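Local atomic coordinates of 2-hydroxyethylphosphonate dioxygenase (Streptomyces viridochromogenes, PDB entry 4YAR), a protein that catalyses the iron-dependent, oxygen-consuming conversion of 2-hydroxyethylphosphonate to hydroxymethylphosphonate and formate in the biosynthesis of the antibiotic phosphinothricin tripeptide. Residues V378-E381 with S385-T388. The protein carries 1 engineered substitution. Numbering follows the deposited sequence.
Sequences VELE and SAWT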
ATOM      1  N   VAL A 378       8.939 -19.059  13.794  1.00 23.76           N
ATOM      2  CA  VAL A 378       7.640 -19.328  14.442  1.00 22.76           C
ATOM      3  C   VAL A 378       6.865 -20.379  13.633  1.00 21.21           C
ATOM      4  O   VAL A 378       6.968 -20.473  12.388  1.00 23.29           O
ATOM      5  CB  VAL A 378       6.858 -18.019  14.685  1.00 25.75           C
ATOM      6  CG1 VAL A 378       6.418 -17.382  13.399  1.00 24.91           C
ATOM      7  CG2 VAL A 378       5.644 -18.225  15.591  1.00 31.94           C
ATOM      8  N   GLU A 379       6.144 -21.256  14.332  1.00 23.50           N
ATOM      9  CA  GLU A 379       5.284 -22.274  13.700  1.00 24.02           C
ATOM     10  C   GLU A 379       3.840 -21.781  13.716  1.00 20.07           C
ATOM     11  O   GLU A 379       3.362 -21.280  14.755  1.00 20.39           O
ATOM     12  CB  GLU A 379       5.319 -23.610  14.432  1.00 24.43           C
ATOM     13  CG  GLU A 379       6.661 -24.303  14.395  1.00 29.62           C
ATOM     14  CD  GLU A 379       6.622 -25.732  15.005  1.00 36.93           C
ATOM     15  OE1 GLU A 379       5.529 -26.366  15.042  1.00 34.81           O
ATOM     16  OE2 GLU A 379       7.693 -26.218  15.450  1.00 46.87           O
ATOM     17  N   LEU A 380       3.236 -21.803  12.532  1.00 18.75           N
ATOM     18  CA  LEU A 380       1.860 -21.323  12.320  1.00 19.24           C
ATOM     19  C   LEU A 380       0.981 -22.377  11.644  1.00 19.14           C
ATOM     20  O   LEU A 380       1.342 -23.008  10.640  1.00 20.77           O
ATOM     21  CB  LEU A 380       1.874 -19.989  11.554  1.00 20.72           C
ATOM     22  CG  LEU A 380       2.626 -18.789  12.140  1.00 20.82           C
ATOM     23  CD1 LEU A 380       2.792 -17.713  11.071  1.00 21.65           C
ATOM     24  CD2 LEU A 380       1.906 -18.173  13.330  1.00 20.19           C
ATOM     25  N   GLU A 381      -0.203 -22.548  12.181  1.00 20.01           N
ATOM     26  CA  GLU A 381      -1.235 -23.421  11.643  1.00 21.27           C
ATOM     27  C   GLU A 381      -2.257 -22.572  10.845  1.00 21.54           C
ATOM     28  O   GLU A 381      -2.192 -21.328  10.872  1.00 19.99           O
ATOM     29  CB  GLU A 381      -1.935 -24.145  12.809  1.00 26.89           C
ATOM     30  CG  GLU A 381      -1.055 -25.146  13.503  1.00 30.26           C
ATOM     31  CD  GLU A 381      -1.757 -25.805  14.689  1.00 35.88           C
ATOM     32  OE1 GLU A 381      -2.521 -26.744  14.463  1.00 40.94           O
ATOM     33  OE2 GLU A 381      -1.569 -25.350  15.825  1.00 41.56           O
ATOM     34  N   SER A 385      -0.974 -16.130  11.223  1.00 17.92           N
ATOM     35  CA  SER A 385      -0.541 -15.117  10.262  1.00 17.01           C
ATOM     36  C   SER A 385       0.722 -14.441  10.723  1.00 17.96           C
ATOM     37  O   SER A 385       1.084 -14.511  11.926  1.00 15.20           O
ATOM     38  CB  SER A 385      -1.653 -14.073  10.095  1.00 15.65           C
ATOM     39  OG  SER A 385      -2.005 -13.506  11.338  1.00 16.90           O
ATOM     40  N   ALA A 386       1.360 -13.746   9.781  1.00 16.63           N
ATOM     41  CA  ALA A 386       2.495 -12.932  10.054  1.00 17.11           C
ATOM     42  C   ALA A 386       2.588 -11.668   9.202  1.00 18.75           C
ATOM     43  O   ALA A 386       1.929 -11.559   8.147  1.00 17.47           O
ATOM     44  CB  ALA A 386       3.730 -13.758   9.880  1.00 16.41           C
ATOM     45  N   TRP A 387       3.462 -10.751   9.644  1.00 18.01           N
ATOM     46  CA  TRP A 387       3.787  -9.511   8.906  1.00 16.33           C
ATOM     47  C   TRP A 387       5.265  -9.437   8.763  1.00 16.23           C
ATOM     48  O   TRP A 387       5.931  -9.725   9.725  1.00 17.14           O
ATOM     49  CB  TRP A 387       3.280  -8.319   9.661  1.00 16.88           C
ATOM     50  CG  TRP A 387       3.744  -7.023   9.166  1.00 16.36           C
ATOM     51  CD1 TRP A 387       3.143  -6.259   8.212  1.00 19.27           C
ATOM     52  CD2 TRP A 387       4.900  -6.286   9.579  1.00 19.46           C
ATOM     53  NE1 TRP A 387       3.832  -5.130   8.006  1.00 19.70           N
ATOM     54  CE2 TRP A 387       4.923  -5.112   8.829  1.00 19.65           C
ATOM     55  CE3 TRP A 387       5.934  -6.514  10.501  1.00 19.10           C
ATOM     56  CZ2 TRP A 387       5.924  -4.135   9.005  1.00 19.05           C
ATOM     57  CZ3 TRP A 387       6.936  -5.561  10.631  1.00 18.46           C
ATOM     58  CH2 TRP A 387       6.886  -4.395   9.903  1.00 16.20           C
ATOM     59  N   THR A 388       5.781  -9.060   7.603  1.00 16.39           N
ATOM     60  CA  THR A 388       7.231  -8.832   7.456  1.00 15.07           C
ATOM     61  C   THR A 388       7.465  -7.379   7.052  1.00 15.68           C
ATOM     62  O   THR A 388       6.735  -6.913   6.181  1.00 15.75           O
ATOM     63  CB  THR A 388       7.872  -9.786   6.477  1.00 15.96           C
ATOM     64  OG1 THR A 388       7.344  -9.644   5.182  1.00 16.08           O
ATOM     65  CG2 THR A 388       7.606 -11.303   6.904  1.00 16.71           C
TER
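Ser385 meets Leu380 through its backbone, for its own CB points away from 378-381. Both methyls of the leucine lie against the serine peptide: Leu380 CD1 is 3.7 Å from Ser385 O. Leu380 CD2 comes to 4.0 Å from Ser385 O, so that the two branches face the same oxygen. With CG anti to the carbonyl carbon (chi1 -58°), the Leu380 side chain reaches the Ser385 peptide. Ser385 OG, turned away, is hydrogen-bonded to Ala102 N, which satisfies the buried hydroxyl. Next along, Ala386 turns its CB toward 378-381 and completes the apolar patch, with Leu380 CD1 at 4.2 Å from Ala386 CB. The same methyl therefore touches both the serine carbonyl and the alanine side chain. Leu380 also rests on Val360 of strand 355-362, and Ala386 on Leu367 of strand 365-371, each thus touching the sheet of its partner.

The two strands are close in sequence but belong to different sheets. Strand 374-380 bonds to 365-371 through Val378 and Leu380, whereas 385-388 runs between 73-76 and 355-362; the turn after Leu380 thus crosses from one sheet to the other, and inward side chains of the two sheets meet, consistent with the cupin-type beta-barrel of this non-heme iron dioxygenase family. The approach of Leu380 to Ser385 O is van der Waals packing that gives the oxygen no hydrogen bond; the backbone bonding of Ser385 lies with Lys76 in strand 73-76. With no hydrogen bond across it and 108 Å² buried in all, the contact probably rests on dispersion and on keeping water out.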